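Local structure of conserved hypothetical protein (Sulfolobus solfataricus, 2FNA) at residues A[45-50]-A[58-63]; A[26-31]-A[138-143]. The protein probably binds and hydrolyses ATP as an archaeal AAA+ ATPase of unknown cellular role, and here holds ADP and magnesium. All coordinates share one frame; numbering follows the deposited sequence.

Interaction 1. Residues A[45-50]-A[58-63]; sequences SIIKIG and YIYLDL. With ADP (adenosine-5'-diphosphate), chain D; EDO (1,2-ethanediol), chain E; EDO (1,2-ethanediol), chain H.
Lys48 and Tyr60 mark the nearest backbone approach of helix and strand, with CA of Lys48 9.4 Å from CA of Tyr60, a gap that side chains must bridge. Helix 43-54 starts within the presumed P-loop (Walker A), and strand 58-62 completes the beta-alpha-beta crossover of a P-loop NTPase core. Tyr60 does most of the bridging: CG lies anti to its backbone N (chi1 -160°), which carries the ring out toward the helix. Ile47 meets it obliquely, CG2 lying 3.8 Å from Tyr60 CE2, and its branched aliphatic side chain suits this buried position between helix and sheet. Alongside, the aliphatic part of Lys48 places CG 4.1 Å from Tyr60 OH, while NZ bends away to hydrogen-bond O1 of a 1,2-ethanediol that is probably from the crystallisation liquor. The helix meets the ring and its hydroxyl with aliphatic carbon alone; the polar need of OH is met by a hydrogen bond to Asp144 in the neighbouring strand. Tyr58 packs its ring edge, in plane, against Tyr60 CB, with C1 of a second ethanediol 3.3 Å above one face. With an alanine here, Tyr60 CB would probably lose the ring edge beside it, leaving a gap next to the Tyr60 side chain. At the nucleotide end, Ser45, in the first turn of the helix, suits its place because its small side chain adds a hydroxyl to the backbone amide at one oxygen of the ADP alpha-phosphate: N lies 2.9 Å from O1A, and Ser45 OG donates to the same O1A over 2.6 Å.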
ATOM      1  N   SER A  45       3.313  -0.108   8.485  1.00 31.13           N
ATOM      2  CA  SER A  45       4.028   0.134   9.752  1.00 31.30           C
ATOM      3  C   SER A  45       3.717   1.490  10.416  1.00 32.69           C
ATOM      4  O   SER A  45       3.388   1.555  11.637  1.00 30.29           O
ATOM      5  CB  SER A  45       5.555  -0.035   9.561  1.00 34.17           C
ATOM      6  OG  SER A  45       5.932  -1.348   9.107  1.00 28.21           O
ATOM      7  N   ILE A  46       3.838   2.587   9.675  1.00 30.23           N
ATOM      8  CA  ILE A  46       3.605   3.886  10.319  1.00 30.55           C
ATOM      9  C   ILE A  46       2.150   4.085  10.685  1.00 29.24           C
ATOM     10  O   ILE A  46       1.855   4.787  11.636  1.00 33.12           O
ATOM     11  CB  ILE A  46       4.097   5.105   9.511  1.00 31.26           C
ATOM     12  CG1 ILE A  46       3.366   5.275   8.172  1.00 33.93           C
ATOM     13  CG2 ILE A  46       5.595   5.079   9.349  1.00 35.39           C
ATOM     14  CD1 ILE A  46       3.473   6.712   7.650  1.00 38.89           C
ATOM     15  N   ILE A  47       1.252   3.451   9.928  1.00 30.78           N
ATOM     16  CA  ILE A  47      -0.179   3.470  10.206  1.00 32.12           C
ATOM     17  C   ILE A  47      -0.454   2.743  11.515  1.00 34.62           C
ATOM     18  O   ILE A  47      -1.163   3.269  12.387  1.00 32.78           O
ATOM     19  CB  ILE A  47      -0.997   2.848   9.045  1.00 32.86           C
ATOM     20  CG1 ILE A  47      -0.943   3.767   7.821  1.00 29.72           C
ATOM     21  CG2 ILE A  47      -2.481   2.668   9.410  1.00 29.66           C
ATOM     22  CD1 ILE A  47      -1.605   3.208   6.591  1.00 34.35           C
ATOM     23  N   LYS A  48       0.105   1.540  11.650  1.00 32.93           N
ATOM     24  CA  LYS A  48       0.004   0.781  12.908  1.00 31.97           C
ATOM     25  C   LYS A  48       0.645   1.508  14.098  1.00 30.07           C
ATOM     26  O   LYS A  48       0.050   1.612  15.157  1.00 30.17           O
ATOM     27  CB  LYS A  48       0.644  -0.563  12.723  1.00 33.35           C
ATOM     28  CG  LYS A  48      -0.171  -1.448  11.781  1.00 34.17           C
ATOM     29  CD  LYS A  48       0.649  -2.612  11.243  1.00 41.25           C
ATOM     30  CE  LYS A  48      -0.035  -3.894  11.493  1.00 47.23           C
ATOM     31  NZ  LYS A  48      -0.060  -4.181  12.964  1.00 40.17           N
ATOM     32  N   ILE A  49       1.849   2.040  13.912  1.00 29.06           N
ATOM     33  CA  ILE A  49       2.508   2.813  14.947  1.00 28.85           C
ATOM     34  C   ILE A  49       1.628   3.997  15.310  1.00 29.56           C
ATOM     35  O   ILE A  49       1.371   4.228  16.485  1.00 31.31           O
ATOM     36  CB  ILE A  49       3.915   3.272  14.483  1.00 33.84           C
ATOM     37  CG1 ILE A  49       4.862   2.073  14.414  1.00 33.68           C
ATOM     38  CG2 ILE A  49       4.478   4.376  15.392  1.00 26.62           C
ATOM     39  CD1 ILE A  49       6.115   2.363  13.626  1.00 35.34           C
ATOM     40  N   GLY A  50       1.148   4.727  14.281  1.00 31.05           N
ATOM     41  CA  GLY A  50       0.316   5.923  14.454  1.00 30.95           C
ATOM     42  C   GLY A  50      -0.953   5.648  15.248  1.00 32.04           C
ATOM     43  O   GLY A  50      -1.236   6.352  16.187  1.00 28.57           O
ATOM     44  N   TYR A  58     -10.674   2.577  16.203  1.00 34.16           N
ATOM     45  CA  TYR A  58     -10.385   2.483  14.793  1.00 34.14           C
ATOM     46  C   TYR A  58     -10.970   1.210  14.194  1.00 35.78           C
ATOM     47  O   TYR A  58     -11.314   0.240  14.913  1.00 34.27           O
ATOM     48  CB  TYR A  58      -8.873   2.542  14.555  1.00 35.17           C
ATOM     49  CG  TYR A  58      -8.122   1.319  15.047  1.00 39.09           C
ATOM     50  CD1 TYR A  58      -7.660   1.237  16.371  1.00 45.14           C
ATOM     51  CD2 TYR A  58      -7.887   0.238  14.204  1.00 38.55           C
ATOM     52  CE1 TYR A  58      -6.971   0.095  16.841  1.00 40.59           C
ATOM     53  CE2 TYR A  58      -7.207  -0.912  14.668  1.00 39.28           C
ATOM     54  CZ  TYR A  58      -6.748  -0.964  15.976  1.00 42.46           C
ATOM     55  OH  TYR A  58      -6.079  -2.083  16.400  1.00 42.68           O
ATOM     56  N   ILE A  59     -11.120   1.279  12.870  1.00 35.65           N
ATOM     57  CA  ILE A  59     -11.512   0.191  11.999  1.00 37.09           C
ATOM     58  C   ILE A  59     -10.341   0.036  11.027  1.00 35.97           C
ATOM     59  O   ILE A  59      -9.936   1.001  10.407  1.00 36.78           O
ATOM     60  CB  ILE A  59     -12.787   0.597  11.197  1.00 39.10           C
ATOM     61  CG1 ILE A  59     -14.031   0.545  12.093  1.00 41.59           C
ATOM     62  CG2 ILE A  59     -12.949  -0.243   9.918  1.00 45.18           C
ATOM     63  CD1 ILE A  59     -14.430  -0.828  12.541  1.00 45.29           C
ATOM     64  N   TYR A  60      -9.781  -1.158  10.913  1.00 35.28           N
ATOM     65  CA  TYR A  60      -8.643  -1.369  10.032  1.00 37.77           C
ATOM     66  C   TYR A  60      -8.983  -2.309   8.897  1.00 39.27           C
ATOM     67  O   TYR A  60      -9.069  -3.506   9.110  1.00 40.06           O
ATOM     68  CB  TYR A  60      -7.477  -1.943  10.828  1.00 38.30           C
ATOM     69  CG  TYR A  60      -6.149  -1.771  10.169  1.00 34.36           C
ATOM     70  CD1 TYR A  60      -5.837  -2.443   8.977  1.00 40.58           C
ATOM     71  CD2 TYR A  60      -5.194  -0.916  10.716  1.00 35.60           C
ATOM     72  CE1 TYR A  60      -4.607  -2.266   8.376  1.00 40.24           C
ATOM     73  CE2 TYR A  60      -3.964  -0.755  10.132  1.00 35.79           C
ATOM     74  CZ  TYR A  60      -3.682  -1.420   8.960  1.00 38.69           C
ATOM     75  OH  TYR A  60      -2.456  -1.263   8.368  1.00 38.67           O
ATOM     76  N   LEU A  61      -9.165  -1.779   7.690  1.00 40.63           N
ATOM     77  CA  LEU A  61      -9.412  -2.631   6.519  1.00 40.12           C
ATOM     78  C   LEU A  61      -8.114  -2.935   5.766  1.00 38.23           C
ATOM     79  O   LEU A  61      -7.548  -2.065   5.097  1.00 37.25           O
ATOM     80  CB  LEU A  61     -10.443  -2.007   5.580  1.00 39.31           C
ATOM     81  CG  LEU A  61     -11.847  -1.770   6.156  1.00 44.48           C
ATOM     82  CD1 LEU A  61     -12.830  -1.365   5.051  1.00 45.99           C
ATOM     83  CD2 LEU A  61     -12.366  -3.018   6.846  1.00 49.30           C
ATOM     84  N   ASP A  62      -7.654  -4.179   5.912  1.00 37.56           N
ATOM     85  CA  ASP A  62      -6.462  -4.685   5.248  1.00 39.34           C
ATOM     86  C   ASP A  62      -6.843  -5.265   3.868  1.00 37.61           C
ATOM     87  O   ASP A  62      -7.311  -6.392   3.748  1.00 41.64           O
ATOM     88  CB  ASP A  62      -5.796  -5.710   6.150  1.00 41.32           C
ATOM     89  CG  ASP A  62      -4.461  -6.148   5.641  1.00 44.55           C
ATOM     90  OD1 ASP A  62      -3.839  -5.405   4.864  1.00 48.63           O
ATOM     91  OD2 ASP A  62      -4.031  -7.252   6.026  1.00 40.99           O
ATOM     92  N   LEU A  63      -6.712  -4.454   2.834  1.00 34.83           N
ATOM     93  CA  LEU A  63      -7.322  -4.748   1.531  1.00 34.09           C
ATOM     94  C   LEU A  63      -6.359  -5.502   0.657  1.00 33.73           C
ATOM     95  O   LEU A  63      -6.712  -5.954  -0.414  1.00 33.60           O
ATOM     96  CB  LEU A  63      -7.803  -3.451   0.874  1.00 35.29           C
ATOM     97  CG  LEU A  63      -8.854  -2.705   1.709  1.00 37.08           C
ATOM     98  CD1 LEU A  63      -9.062  -1.247   1.266  1.00 39.17           C
ATOM     99  CD2 LEU A  63     -10.179  -3.491   1.719  1.00 34.06           C
TER
HETATM  100  PB  ADP D 500       4.330  -1.246   3.059  1.00 22.86           P
HETATM  101  O1B ADP D 500       4.741   0.122   2.618  1.00 24.48           O
HETATM  102  O2B ADP D 500       4.489  -2.273   1.942  1.00 24.69           O
HETATM  103  O3B ADP D 500       3.049  -1.354   3.817  1.00 18.45           O
HETATM  104  PA  ADP D 500       5.467  -2.414   5.523  1.00 27.77           P
HETATM  105  O1A ADP D 500       5.010  -1.570   6.670  1.00 26.22           O
HETATM  106  O2A ADP D 500       4.655  -3.632   5.372  1.00 26.59           O
HETATM  107  O3A ADP D 500       5.572  -1.655   4.088  1.00 25.84           O
HETATM  108  O5' ADP D 500       7.023  -2.649   5.737  1.00 22.29           O
HETATM  109  C5' ADP D 500       7.781  -3.576   4.940  1.00 23.14           C
HETATM  110  C4' ADP D 500       8.831  -4.266   5.807  1.00 24.82           C
HETATM  111  O4' ADP D 500       9.906  -3.399   6.117  1.00 27.83           O
HETATM  112  C3' ADP D 500       8.330  -4.744   7.134  1.00 24.37           C
HETATM  113  O3' ADP D 500       9.144  -5.875   7.513  1.00 25.55           O
HETATM  114  C2' ADP D 500       8.643  -3.608   8.082  1.00 28.70           C
HETATM  115  O2' ADP D 500       8.815  -4.041   9.423  1.00 29.93           O
HETATM  116  C1' ADP D 500       9.947  -3.131   7.507  1.00 26.56           C
HETATM  117  N9  ADP D 500      10.207  -1.701   7.627  1.00 27.46           N
HETATM  118  C8  ADP D 500       9.889  -0.761   6.711  1.00 29.01           C
HETATM  119  N7  ADP D 500      10.332   0.433   7.100  1.00 28.99           N
HETATM  120  C5  ADP D 500      10.930   0.269   8.304  1.00 33.19           C
HETATM  121  C6  ADP D 500      11.628   1.123   9.291  1.00 33.01           C
HETATM  122  N6  ADP D 500      11.752   2.449   9.078  1.00 27.44           N
HETATM  123  N1  ADP D 500      12.143   0.541  10.411  1.00 24.07           N
HETATM  124  C2  ADP D 500      12.044  -0.783  10.639  1.00 35.09           C
HETATM  125  N3  ADP D 500      11.432  -1.620   9.785  1.00 31.47           N
HETATM  126  C4  ADP D 500      10.880  -1.151   8.631  1.00 30.36           C
HETATM  127  C1  EDO E 501      -9.778  -1.640  17.225  1.00 52.36           C
HETATM  128  O1  EDO E 501      -9.890  -2.997  16.778  1.00 51.86           O
HETATM  129  C2  EDO E 501     -11.104  -1.143  17.785  1.00 49.31           C
HETATM  130  O2  EDO E 501     -10.985   0.250  18.132  1.00 42.21           O
HETATM  131  C1  EDO H 504      -2.691  -1.950  14.826  1.00 56.22           C
HETATM  132  O1  EDO H 504      -1.579  -2.828  15.026  1.00 58.30           O
HETATM  133  C2  EDO H 504      -3.886  -2.748  14.309  1.00 57.52           C
HETATM  134  O2  EDO H 504      -3.560  -3.475  13.113  1.00 60.77           O

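Interaction 2. Residues A[26-31]-A[138-143]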
ATOM      1  N   LYS A  26      -0.193  11.119  12.313  1.00 32.90           N
ATOM      2  CA  LYS A  26      -0.881  11.255  13.586  1.00 31.21           C
ATOM      3  C   LYS A  26      -1.662  12.559  13.760  1.00 32.88           C
ATOM      4  O   LYS A  26      -2.592  12.603  14.563  1.00 28.62           O
ATOM      5  CB  LYS A  26       0.144  11.111  14.737  1.00 33.32           C
ATOM      6  CG  LYS A  26       0.622   9.679  14.930  1.00 32.43           C
ATOM      7  CD  LYS A  26       1.691   9.581  16.035  1.00 31.92           C
ATOM      8  CE  LYS A  26       1.127   9.828  17.405  1.00 35.76           C
ATOM      9  NZ  LYS A  26       2.203  10.205  18.386  1.00 28.36           N
ATOM     10  N   GLY A  27      -1.270  13.615  13.035  1.00 33.14           N
ATOM     11  CA  GLY A  27      -1.955  14.900  13.083  1.00 32.34           C
ATOM     12  C   GLY A  27      -3.365  14.855  12.523  1.00 32.26           C
ATOM     13  O   GLY A  27      -4.191  15.699  12.870  1.00 30.69           O
ATOM     14  N   LEU A  28      -3.645  13.870  11.667  1.00 32.03           N
ATOM     15  CA  LEU A  28      -4.988  13.694  11.091  1.00 34.67           C
ATOM     16  C   LEU A  28      -5.498  15.076  10.636  1.00 34.40           C
ATOM     17  O   LEU A  28      -6.569  15.518  11.012  1.00 32.43           O
ATOM     18  CB  LEU A  28      -5.926  13.054  12.125  1.00 34.29           C
ATOM     19  CG  LEU A  28      -5.561  11.637  12.631  1.00 35.23           C
ATOM     20  CD1 LEU A  28      -6.482  11.205  13.769  1.00 36.47           C
ATOM     21  CD2 LEU A  28      -5.607  10.589  11.545  1.00 37.08           C
ATOM     22  N   ARG A  29      -4.656  15.730   9.837  1.00 35.20           N
ATOM     23  CA  ARG A  29      -4.728  17.138   9.520  1.00 36.25           C
ATOM     24  C   ARG A  29      -5.825  17.524   8.529  1.00 34.45           C
ATOM     25  O   ARG A  29      -6.135  18.696   8.387  1.00 36.51           O
ATOM     26  CB  ARG A  29      -3.356  17.594   9.007  1.00 36.66           C
ATOM     27  CG  ARG A  29      -2.296  17.597  10.095  1.00 42.14           C
ATOM     28  CD  ARG A  29      -0.916  17.944   9.581  1.00 46.75           C
ATOM     29  NE  ARG A  29       0.094  17.698  10.616  1.00 54.45           N
ATOM     30  CZ  ARG A  29       1.400  17.941  10.491  1.00 56.74           C
ATOM     31  NH1 ARG A  29       1.893  18.432   9.357  1.00 53.03           N
ATOM     32  NH2 ARG A  29       2.222  17.687  11.509  1.00 56.85           N
ATOM     33  N   ALA A  30      -6.370  16.540   7.819  1.00 32.48           N
ATOM     34  CA  ALA A  30      -7.603  16.697   7.053  1.00 28.89           C
ATOM     35  C   ALA A  30      -8.462  15.448   7.328  1.00 31.24           C
ATOM     36  O   ALA A  30      -7.980  14.467   7.889  1.00 32.14           O
ATOM     37  CB  ALA A  30      -7.294  16.822   5.579  1.00 29.00           C
ATOM     38  N   PRO A  31      -9.747  15.491   6.984  1.00 29.60           N
ATOM     39  CA  PRO A  31     -10.570  14.280   7.127  1.00 30.23           C
ATOM     40  C   PRO A  31     -10.038  13.031   6.415  1.00 30.98           C
ATOM     41  O   PRO A  31     -10.342  11.895   6.838  1.00 31.80           O
ATOM     42  CB  PRO A  31     -11.913  14.717   6.545  1.00 29.10           C
ATOM     43  CG  PRO A  31     -11.953  16.186   6.838  1.00 27.85           C
ATOM     44  CD  PRO A  31     -10.555  16.656   6.581  1.00 29.52           C
ATOM     45  N   ASN A 138     -12.241  11.123  18.064  1.00 32.89           N
ATOM     46  CA  ASN A 138     -12.079  10.779  16.649  1.00 32.54           C
ATOM     47  C   ASN A 138     -12.042   9.256  16.483  1.00 31.50           C
ATOM     48  O   ASN A 138     -11.476   8.546  17.316  1.00 28.51           O
ATOM     49  CB  ASN A 138     -10.767  11.355  16.072  1.00 33.71           C
ATOM     50  CG  ASN A 138     -10.816  12.854  15.847  1.00 35.15           C
ATOM     51  OD1 ASN A 138     -11.873  13.457  15.871  1.00 35.09           O
ATOM     52  ND2 ASN A 138      -9.657  13.453  15.620  1.00 36.04           N
ATOM     53  N   VAL A 139     -12.668   8.761  15.422  1.00 29.45           N
ATOM     54  CA  VAL A 139     -12.594   7.338  15.071  1.00 28.86           C
ATOM     55  C   VAL A 139     -11.869   7.300  13.743  1.00 28.42           C
ATOM     56  O   VAL A 139     -12.197   8.058  12.844  1.00 29.63           O
ATOM     57  CB  VAL A 139     -13.981   6.716  14.883  1.00 29.44           C
ATOM     58  CG1 VAL A 139     -13.865   5.261  14.475  1.00 31.21           C
ATOM     59  CG2 VAL A 139     -14.840   6.898  16.164  1.00 32.63           C
ATOM     60  N   ILE A 140     -10.889   6.417  13.647  1.00 30.55           N
ATOM     61  CA  ILE A 140     -10.035   6.330  12.494  1.00 30.97           C
ATOM     62  C   ILE A 140     -10.508   5.175  11.653  1.00 30.49           C
ATOM     63  O   ILE A 140     -10.751   4.066  12.161  1.00 32.20           O
ATOM     64  CB  ILE A 140      -8.579   6.146  12.912  1.00 32.25           C
ATOM     65  CG1 ILE A 140      -8.172   7.313  13.817  1.00 28.89           C
ATOM     66  CG2 ILE A 140      -7.677   5.988  11.680  1.00 36.01           C
ATOM     67  CD1 ILE A 140      -6.844   7.158  14.448  1.00 35.53           C
ATOM     68  N   ILE A 141     -10.655   5.442  10.365  1.00 28.58           N
ATOM     69  CA  ILE A 141     -11.027   4.436   9.405  1.00 31.53           C
ATOM     70  C   ILE A 141      -9.833   4.254   8.487  1.00 31.30           C
ATOM     71  O   ILE A 141      -9.456   5.174   7.744  1.00 27.99           O
ATOM     72  CB  ILE A 141     -12.234   4.815   8.551  1.00 32.93           C
ATOM     73  CG1 ILE A 141     -13.392   5.324   9.402  1.00 34.79           C
ATOM     74  CG2 ILE A 141     -12.647   3.614   7.701  1.00 33.38           C
ATOM     75  CD1 ILE A 141     -14.214   4.279  10.067  1.00 45.80           C
ATOM     76  N   VAL A 142      -9.231   3.072   8.571  1.00 31.47           N
ATOM     77  CA  VAL A 142      -8.058   2.751   7.794  1.00 33.07           C
ATOM     78  C   VAL A 142      -8.455   1.899   6.631  1.00 33.26           C
ATOM     79  O   VAL A 142      -9.070   0.824   6.801  1.00 32.85           O
ATOM     80  CB  VAL A 142      -6.997   2.000   8.645  1.00 31.61           C
ATOM     81  CG1 VAL A 142      -5.778   1.692   7.842  1.00 36.19           C
ATOM     82  CG2 VAL A 142      -6.632   2.812   9.874  1.00 41.45           C
ATOM     83  N   LEU A 143      -8.069   2.376   5.452  1.00 33.00           N
ATOM     84  CA  LEU A 143      -8.204   1.639   4.219  1.00 34.71           C
ATOM     85  C   LEU A 143      -6.807   1.423   3.720  1.00 34.06           C
ATOM     86  O   LEU A 143      -6.259   2.256   3.013  1.00 29.34           O
ATOM     87  CB  LEU A 143      -9.021   2.444   3.212  1.00 35.23           C
ATOM     88  CG  LEU A 143     -10.416   2.895   3.666  1.00 33.90           C
ATOM     89  CD1 LEU A 143     -11.091   3.673   2.587  1.00 42.84           C
ATOM     90  CD2 LEU A 143     -11.268   1.728   4.059  1.00 40.02           C
TER
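Leu28 meets Ile140 in a small, buried, largely apolar contact between the turn that ends helix 19-27 and strand 139-144, an inner strand of the parallel sheet. The backbones stay apart, with CA of Leu28 9.0 Å from CA of Ile140, and the side-chain ends close the distance: CD1 of Leu28 lies 4.1 Å from CD1 of Ile140, the two side chains crossing at about a right angle. Leu28 is the first residue to leave the helix and takes a positive phi (45°), a left-handed conformation that turns the chain while directing this leucine at the strand. Ile140 reaches it through its longer branch, extended at chi2 (172°), so CD1 comes nearer than the direction of its CB would suggest. Asn138, just before the strand, adds its amide: ND2 sits 4.3 Å from Leu28 CD1, a van der Waals approach. Leucine and isoleucine suit the site because Leu54, the last residue of helix 43-54, packs against both and closes a hydrophobic cluster. The cluster fills the interface between helices and a parallel sheet whose strand order, 2-3-4-1-5, is that of the AAA+ P-loop ATPase core.

Overall arrangement
Both interactions belong to one face of the same parallel sheet, and helix 43-54 serves each of them: its middle, through Ile47 and Lys48, in interaction 1, its end, through Leu54, in interaction 2. Strands 58-62 and 139-144 are neighbours, joined by probable backbone hydrogen bonds such as Leu61 N to Val142 O at 2.8 Å. Interaction 1, on the outermost strand and close to the nucleotide, is partly buried and mixes aliphatic, aromatic and polar groups. Interaction 2, on the inner strand, is buried and almost purely aliphatic. Along the chain, 45-50 and 58-63 are nested within the much longer loop that 26-31 and 138-143 close.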